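Local coordinates for methanol--corrinoid protein co-methyltransferase (Methanosarcina barkeri, PDB 2I2X) that transfers the methyl group of methanol to the cob(I)amide of its corrinoid partner protein MtaC, a zinc-dependent step of methanogenesis, at residues L122-G127 and N156-L161; I126-E131 and S144-A149. All coordinates share one frame; numbering follows the deposited sequence.

Interaction 1: L122-G127 and N156-L161; sequences LRHTIG and NGADLL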
ATOM      1  N   LEU A 122     -22.609   0.681   0.834  1.00  6.52           N
ATOM      2  CA  LEU A 122     -22.002   1.057  -0.411  1.00  7.52           C
ATOM      3  C   LEU A 122     -22.167   2.566  -0.691  1.00  8.21           C
ATOM      4  O   LEU A 122     -23.255   3.106  -0.669  1.00  9.32           O
ATOM      5  CB  LEU A 122     -22.583   0.199  -1.538  1.00  7.22           C
ATOM      6  CG  LEU A 122     -22.130   0.562  -2.955  1.00  7.01           C
ATOM      7  CD1 LEU A 122     -20.633   0.347  -3.112  1.00  3.89           C
ATOM      8  CD2 LEU A 122     -22.927  -0.190  -4.010  1.00  5.46           C
ATOM      9  N   ARG A 123     -21.070   3.240  -0.955  1.00  8.69           N
ATOM     10  CA  ARG A 123     -21.123   4.636  -1.265  1.00  9.16           C
ATOM     11  C   ARG A 123     -20.753   4.802  -2.712  1.00  9.91           C
ATOM     12  O   ARG A 123     -19.726   4.264  -3.154  1.00 10.14           O
ATOM     13  CB  ARG A 123     -20.129   5.372  -0.422  1.00  8.97           C
ATOM     14  CG  ARG A 123     -19.969   6.828  -0.775  1.00  9.14           C
ATOM     15  CD  ARG A 123     -18.874   7.333   0.123  1.00  9.19           C
ATOM     16  NE  ARG A 123     -19.169   8.636   0.620  1.00  9.06           N
ATOM     17  CZ  ARG A 123     -18.931   9.049   1.850  1.00 10.10           C
ATOM     18  NH1 ARG A 123     -18.374   8.269   2.762  1.00  7.95           N
ATOM     19  NH2 ARG A 123     -19.265  10.287   2.156  1.00 13.76           N
ATOM     20  N   HIS A 124     -21.603   5.531  -3.437  1.00  9.65           N
ATOM     21  CA  HIS A 124     -21.331   5.926  -4.791  1.00  9.79           C
ATOM     22  C   HIS A 124     -21.155   7.416  -4.800  1.00 10.09           C
ATOM     23  O   HIS A 124     -21.977   8.148  -4.253  1.00 10.37           O
ATOM     24  CB  HIS A 124     -22.489   5.541  -5.713  1.00  9.88           C
ATOM     25  CG  HIS A 124     -22.217   4.322  -6.534  1.00 10.53           C
ATOM     26  ND1 HIS A 124     -21.652   3.174  -6.005  1.00 11.47           N
ATOM     27  CD2 HIS A 124     -22.402   4.077  -7.849  1.00  8.07           C
ATOM     28  CE1 HIS A 124     -21.525   2.271  -6.960  1.00  9.09           C
ATOM     29  NE2 HIS A 124     -21.953   2.801  -8.090  1.00  8.81           N
ATOM     30  N   THR A 125     -20.068   7.850  -5.423  1.00 10.47           N
ATOM     31  CA  THR A 125     -19.730   9.248  -5.593  1.00 10.23           C
ATOM     32  C   THR A 125     -19.849   9.581  -7.088  1.00 10.67           C
ATOM     33  O   THR A 125     -18.969   9.228  -7.903  1.00 10.07           O
ATOM     34  CB  THR A 125     -18.293   9.496  -5.099  1.00 10.53           C
ATOM     35  OG1 THR A 125     -18.223   9.168  -3.719  1.00 10.59           O
ATOM     36  CG2 THR A 125     -17.843  10.970  -5.316  1.00 11.21           C
ATOM     37  N   ILE A 126     -20.955  10.253  -7.441  1.00 11.16           N
ATOM     38  CA  ILE A 126     -21.251  10.641  -8.803  1.00 10.39           C
ATOM     39  C   ILE A 126     -20.151  11.605  -9.234  1.00 10.34           C
ATOM     40  O   ILE A 126     -19.592  12.331  -8.409  1.00  9.48           O
ATOM     41  CB  ILE A 126     -22.680  11.261  -8.853  1.00 11.60           C
ATOM     42  CG1 ILE A 126     -23.755  10.158  -8.850  1.00 13.46           C
ATOM     43  CG2 ILE A 126     -22.923  12.157 -10.113  1.00  9.52           C
ATOM     44  CD1 ILE A 126     -23.616   9.088  -7.778  1.00 13.58           C
ATOM     45  N   GLY A 127     -19.784  11.572 -10.508  1.00 10.46           N
ATOM     46  CA  GLY A 127     -18.923  12.622 -11.058  1.00 12.16           C
ATOM     47  C   GLY A 127     -19.617  13.965 -11.329  1.00 12.82           C
ATOM     48  O   GLY A 127     -20.745  14.004 -11.827  1.00 12.26           O
ATOM     49  N   ASN A 156     -30.486   1.414  -7.211  1.00 16.77           N
ATOM     50  CA  ASN A 156     -29.865   0.173  -7.635  1.00 15.32           C
ATOM     51  C   ASN A 156     -28.753  -0.344  -6.744  1.00 14.65           C
ATOM     52  O   ASN A 156     -27.919  -1.121  -7.190  1.00 14.42           O
ATOM     53  CB  ASN A 156     -29.375   0.338  -9.068  1.00 15.49           C
ATOM     54  CG  ASN A 156     -30.515   0.280 -10.076  1.00 16.92           C
ATOM     55  OD1 ASN A 156     -31.006   1.311 -10.551  1.00 16.30           O
ATOM     56  ND2 ASN A 156     -30.957  -0.933 -10.389  1.00 18.88           N
ATOM     57  N   GLY A 157     -28.731   0.090  -5.490  1.00 13.74           N
ATOM     58  CA  GLY A 157     -27.804  -0.474  -4.512  1.00 13.69           C
ATOM     59  C   GLY A 157     -26.890   0.478  -3.741  1.00 13.98           C
ATOM     60  O   GLY A 157     -26.337   0.082  -2.699  1.00 13.44           O
ATOM     61  N   ALA A 158     -26.725   1.716  -4.231  1.00 13.06           N
ATOM     62  CA  ALA A 158     -25.950   2.699  -3.480  1.00 12.95           C
ATOM     63  C   ALA A 158     -26.685   3.121  -2.216  1.00 12.93           C
ATOM     64  O   ALA A 158     -27.877   3.408  -2.247  1.00 12.38           O
ATOM     65  CB  ALA A 158     -25.555   3.892  -4.334  1.00 12.51           C
ATOM     66  N   ASP A 159     -25.953   3.105  -1.100  1.00 13.34           N
ATOM     67  CA  ASP A 159     -26.475   3.422   0.222  1.00 13.09           C
ATOM     68  C   ASP A 159     -26.187   4.885   0.577  1.00 13.20           C
ATOM     69  O   ASP A 159     -27.019   5.566   1.183  1.00 14.04           O
ATOM     70  CB  ASP A 159     -25.816   2.508   1.257  1.00 13.40           C
ATOM     71  CG  ASP A 159     -26.165   1.036   1.062  1.00 14.49           C
ATOM     72  OD1 ASP A 159     -25.241   0.221   0.867  1.00 16.82           O
ATOM     73  OD2 ASP A 159     -27.359   0.672   1.112  1.00 16.24           O
ATOM     74  N   LEU A 160     -25.007   5.371   0.203  1.00 12.72           N
ATOM     75  CA  LEU A 160     -24.611   6.749   0.503  1.00 12.29           C
ATOM     76  C   LEU A 160     -24.357   7.458  -0.809  1.00 12.35           C
ATOM     77  O   LEU A 160     -23.845   6.855  -1.765  1.00 13.57           O
ATOM     78  CB  LEU A 160     -23.367   6.798   1.407  1.00 11.66           C
ATOM     79  CG  LEU A 160     -23.347   5.808   2.598  1.00 11.90           C
ATOM     80  CD1 LEU A 160     -21.934   5.572   3.119  1.00 11.30           C
ATOM     81  CD2 LEU A 160     -24.231   6.189   3.752  1.00 10.19           C
ATOM     82  N   LEU A 161     -24.714   8.734  -0.868  1.00 11.31           N
ATOM     83  CA  LEU A 161     -24.562   9.514  -2.089  1.00 11.00           C
ATOM     84  C   LEU A 161     -23.649  10.705  -1.840  1.00 10.41           C
ATOM     85  O   LEU A 161     -23.831  11.416  -0.858  1.00 10.75           O
ATOM     86  CB  LEU A 161     -25.933  10.006  -2.584  1.00 10.52           C
ATOM     87  CG  LEU A 161     -27.048   8.972  -2.785  1.00 11.83           C
ATOM     88  CD1 LEU A 161     -28.346   9.648  -3.202  1.00 13.53           C
ATOM     89  CD2 LEU A 161     -26.645   7.905  -3.810  1.00 11.74           C
TER
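Strands 119-126 and 160-163 run parallel, with Arg123 CA 4.4 Å from Leu160 CA, and two bonds set their register: Leu160 N donates to Leu122 O at 3.0 Å, and His124 N donates to Leu160 O at 3.1 Å. Leu122 O also accepts from Asp159 N at 2.7 Å; both donors lie in the carbonyl plane, so one oxygen carries two bonds where strand 160-163 begins. Asp159 CG sits beside its own backbone N (chi1 -65°), which lets OD1 receive Leu122 N through the anti lone pair at 2.7 Å, nearly straight at 158°. The other oxygen, OD2, forms a salt bridge with Lys106, whose charge probably helps keep the carboxylate ionised. An alanine here would remove the acceptor for Leu122 N and a partner of Lys106, and would probably loosen the entry into the strand. On one face of the sheet Arg123 and Leu160 cross obliquely, Arg123 CB meeting Leu160 CD1 at 4.0 Å, while the guanidinium runs on to a salt bridge with Glu42. The opposite face bears His124 and Leu161; there His124 CB rests on Ala158 CB at 3.7 Å. Two neighbouring parallel strands joined through helix 143-155, with Arg123 on the inner face of the barrel and His124 against helices 95-116 and 143-155, form a beta-alpha-beta unit of the TIM barrel.

Interaction 2: I126-E131 and S144-A149; sequences IGDIRE and SVFLEA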
ATOM      1  N   ILE A 126     -20.955  10.253  -7.441  1.00 11.16           N
ATOM      2  CA  ILE A 126     -21.251  10.641  -8.803  1.00 10.39           C
ATOM      3  C   ILE A 126     -20.151  11.605  -9.234  1.00 10.34           C
ATOM      4  O   ILE A 126     -19.592  12.331  -8.409  1.00  9.48           O
ATOM      5  CB  ILE A 126     -22.680  11.261  -8.853  1.00 11.60           C
ATOM      6  CG1 ILE A 126     -23.755  10.158  -8.850  1.00 13.46           C
ATOM      7  CG2 ILE A 126     -22.923  12.157 -10.113  1.00  9.52           C
ATOM      8  CD1 ILE A 126     -23.616   9.088  -7.778  1.00 13.58           C
ATOM      9  N   GLY A 127     -19.784  11.572 -10.508  1.00 10.46           N
ATOM     10  CA  GLY A 127     -18.923  12.622 -11.058  1.00 12.16           C
ATOM     11  C   GLY A 127     -19.617  13.965 -11.329  1.00 12.82           C
ATOM     12  O   GLY A 127     -20.745  14.004 -11.827  1.00 12.26           O
ATOM     13  N   ASP A 128     -18.951  15.075 -11.009  1.00 14.06           N
ATOM     14  CA  ASP A 128     -19.507  16.380 -11.362  1.00 15.56           C
ATOM     15  C   ASP A 128     -19.299  16.584 -12.832  1.00 16.33           C
ATOM     16  O   ASP A 128     -18.272  17.087 -13.262  1.00 16.56           O
ATOM     17  CB  ASP A 128     -18.919  17.552 -10.564  1.00 15.66           C
ATOM     18  CG  ASP A 128     -19.852  18.788 -10.575  1.00 16.59           C
ATOM     19  OD1 ASP A 128     -20.673  18.888 -11.520  1.00 13.97           O
ATOM     20  OD2 ASP A 128     -19.758  19.650  -9.662  1.00 14.35           O
ATOM     21  N   ILE A 129     -20.290  16.161 -13.602  1.00 17.43           N
ATOM     22  CA  ILE A 129     -20.208  16.187 -15.052  1.00 17.94           C
ATOM     23  C   ILE A 129     -20.636  17.540 -15.674  1.00 18.92           C
ATOM     24  O   ILE A 129     -20.583  17.696 -16.895  1.00 19.44           O
ATOM     25  CB  ILE A 129     -21.052  15.042 -15.654  1.00 17.88           C
ATOM     26  CG1 ILE A 129     -22.534  15.170 -15.246  1.00 17.90           C
ATOM     27  CG2 ILE A 129     -20.507  13.729 -15.234  1.00 16.65           C
ATOM     28  CD1 ILE A 129     -23.495  14.266 -16.033  1.00 16.55           C
ATOM     29  N   ARG A 130     -21.038  18.511 -14.850  1.00 19.37           N
ATOM     30  CA  ARG A 130     -21.554  19.806 -15.337  1.00 20.05           C
ATOM     31  C   ARG A 130     -20.457  20.723 -15.915  1.00 21.26           C
ATOM     32  O   ARG A 130     -20.230  21.828 -15.436  1.00 20.36           O
ATOM     33  CB  ARG A 130     -22.328  20.527 -14.227  1.00 19.40           C
ATOM     34  CG  ARG A 130     -23.492  19.728 -13.635  1.00 17.51           C
ATOM     35  CD  ARG A 130     -24.029  20.364 -12.357  1.00 15.85           C
ATOM     36  NE  ARG A 130     -22.985  20.548 -11.345  1.00 14.18           N
ATOM     37  CZ  ARG A 130     -22.978  21.494 -10.410  1.00 15.20           C
ATOM     38  NH1 ARG A 130     -23.972  22.395 -10.320  1.00 16.48           N
ATOM     39  NH2 ARG A 130     -21.958  21.553  -9.561  1.00 14.41           N
ATOM     40  N   GLU A 131     -19.786  20.234 -16.953  1.00 23.23           N
ATOM     41  CA  GLU A 131     -18.666  20.932 -17.589  1.00 25.25           C
ATOM     42  C   GLU A 131     -18.442  20.418 -19.036  1.00 26.23           C
ATOM     43  O   GLU A 131     -18.726  19.255 -19.324  1.00 26.48           O
ATOM     44  CB  GLU A 131     -17.412  20.737 -16.747  1.00 25.05           C
ATOM     45  CG  GLU A 131     -16.172  21.320 -17.345  1.00 27.54           C
ATOM     46  CD  GLU A 131     -15.027  21.421 -16.374  1.00 29.33           C
ATOM     47  OE1 GLU A 131     -14.597  20.370 -15.848  1.00 30.99           O
ATOM     48  OE2 GLU A 131     -14.533  22.557 -16.170  1.00 29.84           O
ATOM     49  N   SER A 144     -29.623  17.740 -15.545  1.00 21.62           N
ATOM     50  CA  SER A 144     -30.652  16.725 -15.321  1.00 20.62           C
ATOM     51  C   SER A 144     -30.037  15.339 -15.378  1.00 19.97           C
ATOM     52  O   SER A 144     -30.497  14.416 -14.691  1.00 19.67           O
ATOM     53  CB  SER A 144     -31.785  16.838 -16.341  1.00 20.50           C
ATOM     54  OG  SER A 144     -31.317  16.650 -17.662  1.00 19.92           O
ATOM     55  N   VAL A 145     -28.999  15.206 -16.199  1.00 19.01           N
ATOM     56  CA  VAL A 145     -28.268  13.951 -16.298  1.00 19.32           C
ATOM     57  C   VAL A 145     -27.572  13.691 -14.945  1.00 18.95           C
ATOM     58  O   VAL A 145     -27.660  12.604 -14.391  1.00 18.06           O
ATOM     59  CB  VAL A 145     -27.265  13.973 -17.476  1.00 19.38           C
ATOM     60  CG1 VAL A 145     -26.498  12.654 -17.584  1.00 20.51           C
ATOM     61  CG2 VAL A 145     -27.991  14.241 -18.792  1.00 19.56           C
ATOM     62  N   PHE A 146     -26.935  14.739 -14.422  1.00 18.98           N
ATOM     63  CA  PHE A 146     -26.284  14.754 -13.129  1.00 18.51           C
ATOM     64  C   PHE A 146     -27.195  14.144 -12.058  1.00 18.44           C
ATOM     65  O   PHE A 146     -26.808  13.197 -11.360  1.00 17.69           O
ATOM     66  CB  PHE A 146     -25.916  16.200 -12.806  1.00 18.49           C
ATOM     67  CG  PHE A 146     -25.164  16.389 -11.517  1.00 17.62           C
ATOM     68  CD1 PHE A 146     -24.003  15.673 -11.248  1.00 16.26           C
ATOM     69  CD2 PHE A 146     -25.604  17.324 -10.588  1.00 16.43           C
ATOM     70  CE1 PHE A 146     -23.302  15.880 -10.071  1.00 16.26           C
ATOM     71  CE2 PHE A 146     -24.903  17.539  -9.407  1.00 16.22           C
ATOM     72  CZ  PHE A 146     -23.751  16.812  -9.147  1.00 15.62           C
ATOM     73  N   LEU A 147     -28.407  14.679 -11.955  1.00 18.46           N
ATOM     74  CA  LEU A 147     -29.424  14.175 -11.016  1.00 18.10           C
ATOM     75  C   LEU A 147     -29.823  12.728 -11.267  1.00 18.26           C
ATOM     76  O   LEU A 147     -30.019  11.972 -10.308  1.00 18.59           O
ATOM     77  CB  LEU A 147     -30.679  15.055 -11.040  1.00 17.41           C
ATOM     78  CG  LEU A 147     -30.553  16.508 -10.574  1.00 17.92           C
ATOM     79  CD1 LEU A 147     -31.964  17.129 -10.412  1.00 17.66           C
ATOM     80  CD2 LEU A 147     -29.708  16.669  -9.279  1.00 14.40           C
ATOM     81  N   GLU A 148     -29.973  12.357 -12.543  1.00 18.45           N
ATOM     82  CA  GLU A 148     -30.329  10.996 -12.928  1.00 19.16           C
ATOM     83  C   GLU A 148     -29.267  10.022 -12.434  1.00 18.77           C
ATOM     84  O   GLU A 148     -29.582   8.888 -12.071  1.00 18.44           O
ATOM     85  CB  GLU A 148     -30.415  10.851 -14.445  1.00 19.99           C
ATOM     86  CG  GLU A 148     -31.640  11.413 -15.104  1.00 24.45           C
ATOM     87  CD  GLU A 148     -31.610  11.271 -16.636  1.00 29.66           C
ATOM     88  OE1 GLU A 148     -31.297  10.159 -17.138  1.00 32.07           O
ATOM     89  OE2 GLU A 148     -31.920  12.272 -17.331  1.00 30.82           O
ATOM     90  N   ALA A 149     -28.007  10.449 -12.437  1.00 18.07           N
ATOM     91  CA  ALA A 149     -26.960   9.589 -11.929  1.00 18.49           C
ATOM     92  C   ALA A 149     -27.187   9.282 -10.435  1.00 18.33           C
ATOM     93  O   ALA A 149     -27.123   8.109 -10.023  1.00 18.45           O
ATOM     94  CB  ALA A 149     -25.577  10.166 -12.193  1.00 18.27           C
TER
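The bump that carries this contact is the Phe146 ring, thrust from helix 143-155 into a hollow formed by the loop after strand 119-126. Its CG is anti to the backbone N (chi1 -177°), which sends the ring off the helix between the side chains of Ile126, Ile129 and Arg130. Ile126 CG2 meets the ring obliquely, 3.7 Å from Phe146 CE1, and Gly127 O approaches the ring edge near its plane. One face is roofed by Arg130: its CD makes a CH-pi contact 4.3 Å from the Phe146 ring centroid, and the guanidinium continues over the rim with its plane only 12° from that of the ring. Two smaller fits flank this plug. Ile126 CG1 rests on the Ala149 methyl, 3.8 Å from Ala149 CB, and Ile129 CD1 lies 3.7 Å from Val145 CG1, the two side chains crossing at about a right angle. With CG1 in the crowded position between N and carbonyl carbon (chi1 60°), Ile129 sends CD1 to the helix. The roof itself is fixed in rotation by Asp128, which takes Arg130 NE on OD1 at 2.9 Å and Arg130 NH2 on OD2 at 2.9 Å, both in the guanidinium plane and through syn lone pairs. Since Arg130 NH1 also bridges Asp195, two carboxylates probably balance the guanidinium charge, and the contact with the helix rests on apolar and CH-pi packing.

How the interactions relate
The two contacts overlap at Ile126 and Gly127: strand 119-126 pairs with 160-163 in interaction 1, and the chain continues through these shared residues into the loop of interaction 2, the centres of the contacts lying about 13 Å apart. Helix 143-155 connects the two, since it follows that loop and leads into strand 160-163. Both approach the zinc ligand Glu164: the side chain of Arg123 is about 8 Å, and that of Asp128 about 6 Å, from the side chain of Glu164, though the Arg123 side chain stays about 11 Å from the zinc ion. The residue Gly127 is about 5 Å from the bound corrinoid. Within one beta-alpha-beta unit, the paired strands thus stand back from the metal, while the strand-to-loop passage comes near the corrinoid.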